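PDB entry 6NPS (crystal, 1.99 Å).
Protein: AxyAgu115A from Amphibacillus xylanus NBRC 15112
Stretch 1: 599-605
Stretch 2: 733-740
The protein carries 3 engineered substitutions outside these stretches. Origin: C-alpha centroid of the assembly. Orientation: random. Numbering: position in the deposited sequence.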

# COMPACT_ATOMS: atom_id res chain seq x y z
N LEU A 599 -5.31 -11.14 10.43
CA LEU A 599 -6.49 -11.94 10.78
C LEU A 599 -6.54 -13.21 9.93
O LEU A 599 -6.47 -13.14 8.71
CB LEU A 599 -7.78 -11.14 10.54
CG LEU A 599 -7.97 -9.90 11.41
CD1 LEU A 599 -9.36 -9.40 11.17
CD2 LEU A 599 -7.75 -10.20 12.89
N ILE A 600 -6.68 -14.36 10.57
CA ILE A 600 -6.69 -15.63 9.84
C ILE A 600 -7.81 -15.68 8.81
O ILE A 600 -7.65 -16.29 7.75
CB ILE A 600 -6.82 -16.83 10.81
CG1 ILE A 600 -5.87 -16.70 12.01
CG2 ILE A 600 -6.60 -18.14 10.08
CD1 ILE A 600 -4.42 -16.80 11.63
N GLU A 601 -8.92 -15.01 9.08
CA GLU A 601 -10.05 -15.00 8.15
C GLU A 601 -9.71 -14.39 6.80
O GLU A 601 -10.44 -14.61 5.83
CB GLU A 601 -11.23 -14.25 8.76
CG GLU A 601 -11.07 -12.74 8.77
CD GLU A 601 -12.19 -12.03 9.54
OE1 GLU A 601 -12.30 -12.23 10.78
OE2 GLU A 601 -12.96 -11.25 8.90
N ALA A 602 -8.60 -13.64 6.69
CA ALA A 602 -8.14 -13.21 5.37
C ALA A 602 -7.98 -14.37 4.40
O ALA A 602 -8.25 -14.23 3.20
CB ALA A 602 -6.80 -12.49 5.50
N ASN A 603 -7.52 -15.52 4.88
CA ASN A 603 -7.13 -16.58 3.96
C ASN A 603 -8.35 -17.15 3.23
O ASN A 603 -8.31 -17.40 2.02
CB ASN A 603 -6.33 -17.63 4.73
CG ASN A 603 -4.98 -17.08 5.20
OD1 ASN A 603 -4.57 -16.00 4.79
ND2 ASN A 603 -4.31 -17.80 6.09
N LYS A 604 -9.46 -17.30 3.94
CA LYS A 604 -10.70 -17.73 3.31
C LYS A 604 -11.23 -16.70 2.32
O LYS A 604 -11.82 -17.06 1.30
CB LYS A 604 -11.75 -18.03 4.38
CG LYS A 604 -12.35 -19.41 4.23
CD LYS A 604 -11.34 -20.50 4.61
CE LYS A 604 -11.15 -20.57 6.13
NZ LYS A 604 -9.93 -21.33 6.57
N LEU A 605 -11.05 -15.41 2.61
CA LEU A 605 -11.51 -14.39 1.68
C LEU A 605 -10.70 -14.45 0.39
O LEU A 605 -11.25 -14.28 -0.71
CB LEU A 605 -11.42 -13.01 2.33
CG LEU A 605 -12.43 -12.73 3.44
CD1 LEU A 605 -12.07 -11.45 4.23
CD2 LEU A 605 -13.82 -12.61 2.84
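Stretch 2 733-740: DGKNKLSE

Stretch 2 reaches the first turn of the helix in stretch 1 as a compact loop that opens into a strand at Ser739 and Glu740. Its register is short: the CA of Gly734 lies 6.5 Å from the CA of Ile600, and the CA of Leu738 lies 6.2 Å from the CA of Glu601. The contact is small, burying 257 Å² over both sides, and no direct hydrogen bond crosses it.

The loop is built first from within. Asp733 OD1 gathers the amides that follow, accepting from Lys735 N at 2.7 Å and Lys737 N at 3.0 Å, with a weak bond from Asn736 N at 2.6 Å. Lys737 O closes the turn by accepting from Asp733 N at 3.0 Å and Gly734 N at 3.3 Å. Gly734 takes phi/psi of 74/-8, where a CB would jam against the carbonyl O of Asp733; its own O rests 3.7 Å from Ile600 CG2. Lys735 and Asn736 then direct their CA-to-CB bonds away from stretch 1. Lys737 ties the loop to the strand, its NZ forming a salt bridge with Glu740 OE1 at 2.7 Å and a hydrogen bond to Ser739 O at 2.8 Å.

Leu738 carries the largest share of the contact. Its CD1 packs 3.8 Å from Glu601 CA, 4.1 Å from Ile600 CG2 and 4.1 Å from Lys604 CE, so one methyl meets backbone, an apolar branch and the aliphatic part of a lysine. Beside it, water 1 accepts from Glu601 N at 3.0 Å and donates weakly to Leu738 O at 3.3 Å. Ser739 follows, its CB 3.7 Å from Glu601 OE1; water 2 links Ser739 OG, at 3.1 Å, to Glu601 OE2 through a weak bond of 3.3 Å. The rule is economical: a self-braced loop presents one leucine, and water joins the polar groups around it.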

# COMPACT_ATOMS: atom_id res chain seq x y z
N ASP A 733 -10.41 -20.63 17.83
CA ASP A 733 -9.23 -21.48 17.70
C ASP A 733 -8.36 -21.20 16.49
O ASP A 733 -7.32 -21.84 16.35
CB ASP A 733 -9.64 -22.96 17.65
CG ASP A 733 -10.73 -23.21 16.66
OD1 ASP A 733 -10.53 -22.88 15.47
OD2 ASP A 733 -11.80 -23.71 17.06
N GLY A 734 -8.73 -20.28 15.62
CA GLY A 734 -7.87 -20.07 14.47
C GLY A 734 -7.91 -21.16 13.41
O GLY A 734 -7.34 -20.97 12.33
N LYS A 735 -8.60 -22.27 13.66
CA LYS A 735 -8.74 -23.32 12.65
C LYS A 735 -10.20 -23.51 12.24
O LYS A 735 -10.54 -23.21 11.10
CB LYS A 735 -8.07 -24.61 13.12
CG LYS A 735 -6.59 -24.40 13.43
CD LYS A 735 -5.79 -25.70 13.32
CE LYS A 735 -4.41 -25.48 12.67
NZ LYS A 735 -4.43 -25.35 11.17
N ASN A 736 -11.08 -23.97 13.13
CA ASN A 736 -12.47 -24.11 12.70
C ASN A 736 -13.27 -22.81 12.95
O ASN A 736 -14.05 -22.38 12.10
CB ASN A 736 -13.17 -25.32 13.32
CG ASN A 736 -12.83 -25.50 14.79
OD1 ASN A 736 -13.52 -24.93 15.65
ND2 ASN A 736 -11.75 -26.22 15.10
N LYS A 737 -13.09 -22.18 14.11
CA LYS A 737 -13.79 -20.93 14.41
C LYS A 737 -12.78 -19.79 14.46
O LYS A 737 -11.95 -19.72 15.37
CB LYS A 737 -14.58 -21.02 15.72
CG LYS A 737 -15.64 -19.92 15.81
CD LYS A 737 -17.06 -20.46 15.98
CE LYS A 737 -18.06 -19.35 16.32
NZ LYS A 737 -18.22 -18.29 15.26
N LEU A 738 -12.88 -18.90 13.49
CA LEU A 738 -11.93 -17.81 13.29
C LEU A 738 -12.43 -16.48 13.85
O LEU A 738 -11.61 -15.62 14.19
CB LEU A 738 -11.64 -17.62 11.80
CG LEU A 738 -11.26 -18.84 10.97
CD1 LEU A 738 -10.67 -18.44 9.57
CD2 LEU A 738 -10.26 -19.63 11.77
N SER A 739 -13.74 -16.27 13.90
CA SER A 739 -14.27 -15.02 14.41
C SER A 739 -15.64 -15.28 15.01
O SER A 739 -16.24 -16.33 14.79
CB SER A 739 -14.34 -13.92 13.32
OG SER A 739 -15.14 -14.29 12.23
N GLU A 740 -16.10 -14.32 15.81
CA GLU A 740 -17.44 -14.35 16.39
C GLU A 740 -18.01 -12.94 16.39
O GLU A 740 -17.31 -11.98 16.73
CB GLU A 740 -17.37 -14.92 17.81
CG GLU A 740 -18.70 -14.90 18.57
CD GLU A 740 -19.62 -16.04 18.18
OE1 GLU A 740 -19.25 -16.83 17.29
OE2 GLU A 740 -20.72 -16.16 18.77
O HOH W 1 -9.62 -14.24 11.93
O HOH W 2 -15.72 -11.62 10.74